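Long-range contact in hemolysin-related protein (Vibrio cholerae serotype O1, PDB 6MLT), which is a secreted, metal-binding matrix protein of the biofilm that probably binds carbohydrate and helps the cells adhere to surfaces: residues A[27-41]-A[53-67]. Sequence-based numbering, arbitrary orientation.
Sequences ESNQVMAAPIVVQLN and DVADIIVVTFEGNKY. With CA (calcium ion), chain C; CA (calcium ion), chain B.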
loop_
_atom_site.group_PDB
_atom_site.type_symbol
_atom_site.label_atom_id
_atom_site.label_comp_id
_atom_site.label_asym_id
_atom_site.label_seq_id
_atom_site.Cartn_x
_atom_site.Cartn_y
_atom_site.Cartn_z
ATOM N N GLU A 27 33.359 7.443 17.310
ATOM C CA GLU A 27 32.828 6.375 18.149
ATOM C C GLU A 27 31.358 6.084 17.867
ATOM O O GLU A 27 30.876 5.007 18.231
ATOM C CB GLU A 27 33.001 6.725 19.626
ATOM C CG GLU A 27 31.984 7.729 20.193
ATOM C CD GLU A 27 32.190 9.161 19.687
ATOM O OE1 GLU A 27 33.201 9.433 19.001
ATOM O OE2 GLU A 27 31.328 10.017 19.985
ATOM N N SER A 28 30.633 7.020 17.255
ATOM C CA SER A 28 29.200 6.861 16.996
ATOM C C SER A 28 29.059 6.269 15.603
ATOM O O SER A 28 28.900 6.985 14.614
ATOM C CB SER A 28 28.477 8.196 17.121
ATOM O OG SER A 28 27.087 8.056 16.880
ATOM N N ASN A 29 29.132 4.939 15.515
ATOM C CA ASN A 29 29.195 4.298 14.206
ATOM C C ASN A 29 28.332 3.041 14.120
ATOM O O ASN A 29 28.521 2.239 13.199
ATOM C CB ASN A 29 30.645 3.944 13.863
ATOM C CG ASN A 29 31.273 3.040 14.893
ATOM O OD1 ASN A 29 30.603 2.568 15.809
ATOM N ND2 ASN A 29 32.564 2.787 14.747
ATOM N N GLN A 30 27.401 2.851 15.051
ATOM C CA GLN A 30 26.465 1.731 15.046
ATOM C C GLN A 30 25.103 2.225 14.582
ATOM O O GLN A 30 24.706 3.348 14.905
ATOM C CB GLN A 30 26.330 1.126 16.448
ATOM C CG GLN A 30 27.642 0.792 17.147
ATOM C CD GLN A 30 28.290 -0.465 16.598
ATOM O OE1 GLN A 30 27.640 -1.498 16.452
ATOM N NE2 GLN A 30 29.577 -0.382 16.287
ATOM N N VAL A 31 24.379 1.389 13.839
ATOM C CA VAL A 31 23.052 1.762 13.351
ATOM C C VAL A 31 22.101 0.593 13.563
ATOM O O VAL A 31 22.435 -0.557 13.251
ATOM C CB VAL A 31 23.084 2.188 11.869
ATOM C CG1 VAL A 31 21.737 2.731 11.445
ATOM C CG2 VAL A 31 24.163 3.240 11.644
ATOM N N MET A 32 20.912 0.884 14.106
ATOM C CA MET A 32 19.927 -0.161 14.370
ATOM C C MET A 32 18.503 0.344 14.150
ATOM O O MET A 32 17.560 -0.171 14.762
ATOM C CB MET A 32 20.113 -0.713 15.800
ATOM C CG MET A 32 19.419 -2.055 16.053
ATOM S SD MET A 32 20.235 -3.043 17.340
ATOM C CE MET A 32 20.275 -1.876 18.708
ATOM N N ALA A 33 18.329 1.336 13.277
ATOM C CA ALA A 33 17.018 1.818 12.874
ATOM C C ALA A 33 16.966 1.874 11.355
ATOM O O ALA A 33 17.984 2.092 10.690
ATOM C CB ALA A 33 16.704 3.201 13.465
ATOM N N ALA A 34 15.774 1.660 10.815
ATOM C CA ALA A 34 15.629 1.513 9.374
ATOM C C ALA A 34 16.096 2.783 8.662
ATOM O O ALA A 34 15.852 3.895 9.147
ATOM C CB ALA A 34 14.174 1.208 9.010
ATOM N N PRO A 35 16.750 2.659 7.513
ATOM C CA PRO A 35 17.218 3.845 6.790
ATOM C C PRO A 35 16.074 4.547 6.072
ATOM O O PRO A 35 15.059 3.945 5.726
ATOM C CB PRO A 35 18.224 3.272 5.791
ATOM C CG PRO A 35 17.689 1.896 5.504
ATOM C CD PRO A 35 17.026 1.419 6.770
ATOM N N ILE A 36 16.279 5.841 5.844
ATOM C CA ILE A 36 15.352 6.715 5.134
ATOM C C ILE A 36 16.053 7.216 3.883
ATOM O O ILE A 36 17.261 7.466 3.912
ATOM C CB ILE A 36 14.928 7.900 6.034
ATOM C CG1 ILE A 36 14.139 7.404 7.252
ATOM C CG2 ILE A 36 14.166 8.946 5.257
ATOM C CD1 ILE A 36 12.951 6.584 6.925
ATOM N N VAL A 37 15.298 7.391 2.797
ATOM C CA VAL A 37 15.865 7.728 1.492
ATOM C C VAL A 37 15.133 8.938 0.926
ATOM O O VAL A 37 13.935 8.861 0.632
ATOM C CB VAL A 37 15.783 6.552 0.505
ATOM C CG1 VAL A 37 16.331 6.956 -0.869
ATOM C CG2 VAL A 37 16.547 5.354 1.045
ATOM N N VAL A 38 15.863 10.040 0.749
ATOM C CA VAL A 38 15.328 11.287 0.213
ATOM C C VAL A 38 16.473 12.066 -0.431
ATOM O O VAL A 38 17.650 11.831 -0.140
ATOM C CB VAL A 38 14.660 12.154 1.305
ATOM C CG1 VAL A 38 13.328 11.551 1.751
ATOM C CG2 VAL A 38 15.605 12.332 2.500
ATOM N N GLN A 39 16.119 13.026 -1.292
ATOM C CA GLN A 39 17.105 13.887 -1.948
ATOM C C GLN A 39 17.560 15.006 -1.011
ATOM O O GLN A 39 16.731 15.741 -0.465
ATOM C CB GLN A 39 16.512 14.509 -3.213
ATOM C CG GLN A 39 15.978 13.533 -4.245
ATOM C CD GLN A 39 17.056 12.973 -5.154
ATOM O OE1 GLN A 39 18.221 13.369 -5.088
ATOM N NE2 GLN A 39 16.666 12.047 -6.018
ATOM N N LEU A 40 18.878 15.176 -0.859
ATOM C CA LEU A 40 19.399 16.182 0.062
ATOM C C LEU A 40 20.442 17.126 -0.519
ATOM O O LEU A 40 20.792 18.101 0.157
ATOM C CB LEU A 40 20.005 15.504 1.299
ATOM C CG LEU A 40 19.024 14.718 2.175
ATOM C CD1 LEU A 40 19.780 13.971 3.268
ATOM C CD2 LEU A 40 17.968 15.626 2.785
ATOM N N ASN A 41 20.949 16.893 -1.729
ATOM C CA ASN A 41 21.940 17.807 -2.286
ATOM C C ASN A 41 21.801 17.869 -3.801
ATOM O O ASN A 41 21.096 17.073 -4.424
ATOM C CB ASN A 41 23.366 17.409 -1.883
ATOM C CG ASN A 41 23.866 16.179 -2.613
ATOM O OD1 ASN A 41 23.234 15.130 -2.596
ATOM N ND2 ASN A 41 25.015 16.311 -3.275
ATOM N N ASP A 53 18.509 14.414 -9.195
ATOM C CA ASP A 53 19.689 14.163 -8.389
ATOM C C ASP A 53 19.653 12.731 -7.854
ATOM O O ASP A 53 18.726 11.960 -8.121
ATOM C CB ASP A 53 19.773 15.196 -7.267
ATOM C CG ASP A 53 19.881 16.605 -7.797
ATOM O OD1 ASP A 53 20.875 16.896 -8.491
ATOM O OD2 ASP A 53 18.955 17.404 -7.552
ATOM N N VAL A 54 20.674 12.368 -7.084
ATOM C CA VAL A 54 20.811 11.017 -6.545
ATOM C C VAL A 54 20.304 11.021 -5.109
ATOM O O VAL A 54 20.839 11.739 -4.258
ATOM C CB VAL A 54 22.267 10.530 -6.621
ATOM C CG1 VAL A 54 22.395 9.113 -6.058
ATOM C CG2 VAL A 54 22.763 10.566 -8.052
ATOM N N ALA A 55 19.278 10.216 -4.834
ATOM C CA ALA A 55 18.692 10.179 -3.500
ATOM C C ALA A 55 19.711 9.702 -2.472
ATOM O O ALA A 55 20.604 8.903 -2.766
ATOM C CB ALA A 55 17.466 9.269 -3.480
ATOM N N ASP A 56 19.552 10.191 -1.250
ATOM C CA ASP A 56 20.516 10.012 -0.178
ATOM C C ASP A 56 19.894 9.237 0.973
ATOM O O ASP A 56 18.691 8.970 0.994
ATOM C CB ASP A 56 21.015 11.375 0.275
ATOM C CG ASP A 56 21.563 12.164 -0.883
ATOM O OD1 ASP A 56 22.516 11.660 -1.512
ATOM O OD2 ASP A 56 21.014 13.244 -1.198
ATOM N N ILE A 57 20.738 8.860 1.930
ATOM C CA ILE A 57 20.340 8.006 3.041
ATOM C C ILE A 57 20.482 8.791 4.341
ATOM O O ILE A 57 21.499 9.460 4.562
ATOM C CB ILE A 57 21.174 6.709 3.079
ATOM C CG1 ILE A 57 20.745 5.755 1.953
ATOM C CG2 ILE A 57 21.014 5.995 4.420
ATOM C CD1 ILE A 57 21.241 6.098 0.588
ATOM N N ILE A 58 19.467 8.705 5.196
ATOM C CA ILE A 58 19.498 9.278 6.538
ATOM C C ILE A 58 19.442 8.142 7.550
ATOM O O ILE A 58 18.549 7.287 7.483
ATOM C CB ILE A 58 18.336 10.257 6.768
ATOM C CG1 ILE A 58 18.472 11.470 5.853
ATOM C CG2 ILE A 58 18.306 10.706 8.243
ATOM C CD1 ILE A 58 17.205 12.301 5.759
ATOM N N VAL A 59 20.377 8.157 8.500
ATOM C CA VAL A 59 20.441 7.183 9.581
ATOM C C VAL A 59 20.762 7.921 10.875
ATOM O O VAL A 59 21.161 9.088 10.873
ATOM C CB VAL A 59 21.487 6.078 9.316
ATOM C CG1 VAL A 59 21.087 5.261 8.105
ATOM C CG2 VAL A 59 22.865 6.678 9.114
ATOM N N VAL A 60 20.577 7.219 11.989
ATOM C CA VAL A 60 20.949 7.703 13.312
ATOM C C VAL A 60 21.998 6.745 13.864
ATOM O O VAL A 60 21.754 5.536 13.944
ATOM C CB VAL A 60 19.735 7.796 14.249
ATOM C CG1 VAL A 60 20.139 8.425 15.581
ATOM C CG2 VAL A 60 18.593 8.591 13.585
ATOM N N THR A 61 23.165 7.276 14.232
ATOM C CA THR A 61 24.276 6.460 14.702
ATOM C C THR A 61 24.435 6.574 16.215
ATOM O O THR A 61 24.201 7.638 16.800
ATOM C CB THR A 61 25.593 6.865 14.020
ATOM O OG1 THR A 61 25.922 8.227 14.342
ATOM C CG2 THR A 61 25.478 6.726 12.517
ATOM N N PHE A 62 24.845 5.470 16.848
ATOM C CA PHE A 62 25.116 5.436 18.283
ATOM C C PHE A 62 26.432 4.713 18.551
ATOM O O PHE A 62 26.987 4.033 17.685
ATOM C CB PHE A 62 23.976 4.761 19.064
ATOM C CG PHE A 62 23.752 3.325 18.705
ATOM C CD1 PHE A 62 22.920 2.985 17.650
ATOM C CD2 PHE A 62 24.352 2.308 19.434
ATOM C CE1 PHE A 62 22.698 1.656 17.322
ATOM C CE2 PHE A 62 24.136 0.979 19.105
ATOM C CZ PHE A 62 23.306 0.656 18.051
ATOM N N GLU A 63 26.913 4.860 19.785
ATOM C CA GLU A 63 28.180 4.289 20.216
ATOM C C GLU A 63 27.942 3.017 21.014
ATOM O O GLU A 63 27.055 2.969 21.871
ATOM C CB GLU A 63 28.965 5.282 21.079
ATOM C CG GLU A 63 30.299 4.729 21.582
ATOM C CD GLU A 63 30.942 5.589 22.662
ATOM O OE1 GLU A 63 30.279 6.513 23.181
ATOM O OE2 GLU A 63 32.116 5.322 22.995
ATOM N N GLY A 64 28.759 2.003 20.743
ATOM C CA GLY A 64 28.742 0.790 21.548
ATOM C C GLY A 64 27.356 0.194 21.648
ATOM O O GLY A 64 26.679 -0.028 20.640
ATOM N N ASN A 65 26.923 -0.088 22.878
ATOM C CA ASN A 65 25.600 -0.642 23.123
ATOM C C ASN A 65 24.612 0.414 23.612
ATOM O O ASN A 65 23.588 0.066 24.206
ATOM C CB ASN A 65 25.686 -1.786 24.133
ATOM C CG ASN A 65 26.092 -1.319 25.519
ATOM O OD1 ASN A 65 26.252 -0.125 25.771
ATOM N ND2 ASN A 65 26.249 -2.266 26.432
ATOM N N LYS A 66 24.896 1.692 23.369
ATOM C CA LYS A 66 24.115 2.793 23.942
ATOM C C LYS A 66 22.971 3.231 23.039
ATOM O O LYS A 66 22.693 4.427 22.904
ATOM C CB LYS A 66 25.040 3.970 24.248
ATOM N N TYR A 67 22.256 2.285 22.435
ATOM C CA TYR A 67 21.227 2.647 21.467
ATOM C C TYR A 67 20.002 3.280 22.111
ATOM O O TYR A 67 19.180 3.858 21.391
ATOM C CB TYR A 67 20.797 1.415 20.661
ATOM C CG TYR A 67 20.347 0.250 21.510
ATOM C CD1 TYR A 67 19.049 0.181 22.003
ATOM C CD2 TYR A 67 21.225 -0.774 21.830
ATOM C CE1 TYR A 67 18.640 -0.885 22.787
ATOM C CE2 TYR A 67 20.827 -1.844 22.610
ATOM C CZ TYR A 67 19.534 -1.895 23.084
ATOM O OH TYR A 67 19.136 -2.962 23.865
HETATM CA CA CA C . 22.241 13.238 -3.357
HETATM CA CA CA B . 20.096 19.154 -9.081
HETATM O O HOH W 1 30.821 2.009 18.660
HETATM O O HOH W 2 20.394 3.468 15.029
HETATM O O HOH W 3 18.909 4.799 11.201
HETATM O O HOH W 4 16.929 6.281 9.648
HETATM O O HOH W 5 20.262 14.747 -3.804
HETATM O O HOH W 6 18.380 18.665 -10.435
HETATM O O HOH W 7 24.390 12.350 -3.677
#
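Ile36 and Ile58, Val38 and Asp56, and, in a separate ladder, Gln30 and Phe62 exchange paired backbone hydrogen bonds, making 27-41 and 53-67 neighbours in an antiparallel sheet, consistent with one blade of a beta-propeller. Between the ladders the loop at 31-35 swings away from the continuous strand 56-63, and water bridges the gap: one links Met32 N to Val60 O, another Ala33 O to Val60 N. A classic beta bulge sets Asn29 and Gln30 together opposite the single residue Phe62.

Branched residues suit the buried strands. Val38 CG2 meets Ile58 CD1 at 3.6 Å, and Leu40 CD1 lies across Ile58 CG1; beyond them Ile73 and Ala75 of strand 71-76 continue the packing. Aromatic contacts close the other end. Phe62, its CG between backbone N and carbonyl carbon (chi1 62°), turns one ring face to Gln30 CB, 3.5 Å from the centroid, and the opposite face to Tyr67 CB. Met32 CE sits over the Tyr67 ring, 3.4 Å from CD2.

Polar groups gather at the calcium end. Gln39, bent at chi2 (-83°), gives NE2 to Asp53 O at 2.9 Å, from above the carbonyl plane. Asp56 binds one calcium through both oxygens, while OD2 also accepts Leu40 N (2.9 Å) and OD1 Gly78 N. Asn41 OD1, 2.3 Å from this calcium, joins Val54 O and Asp43 OD2 to complete its protein ligands.

This calcium probably offsets buried carboxylate charge and ties together the ends of the two segments; the second is shared between Asp53 and the intervening loop.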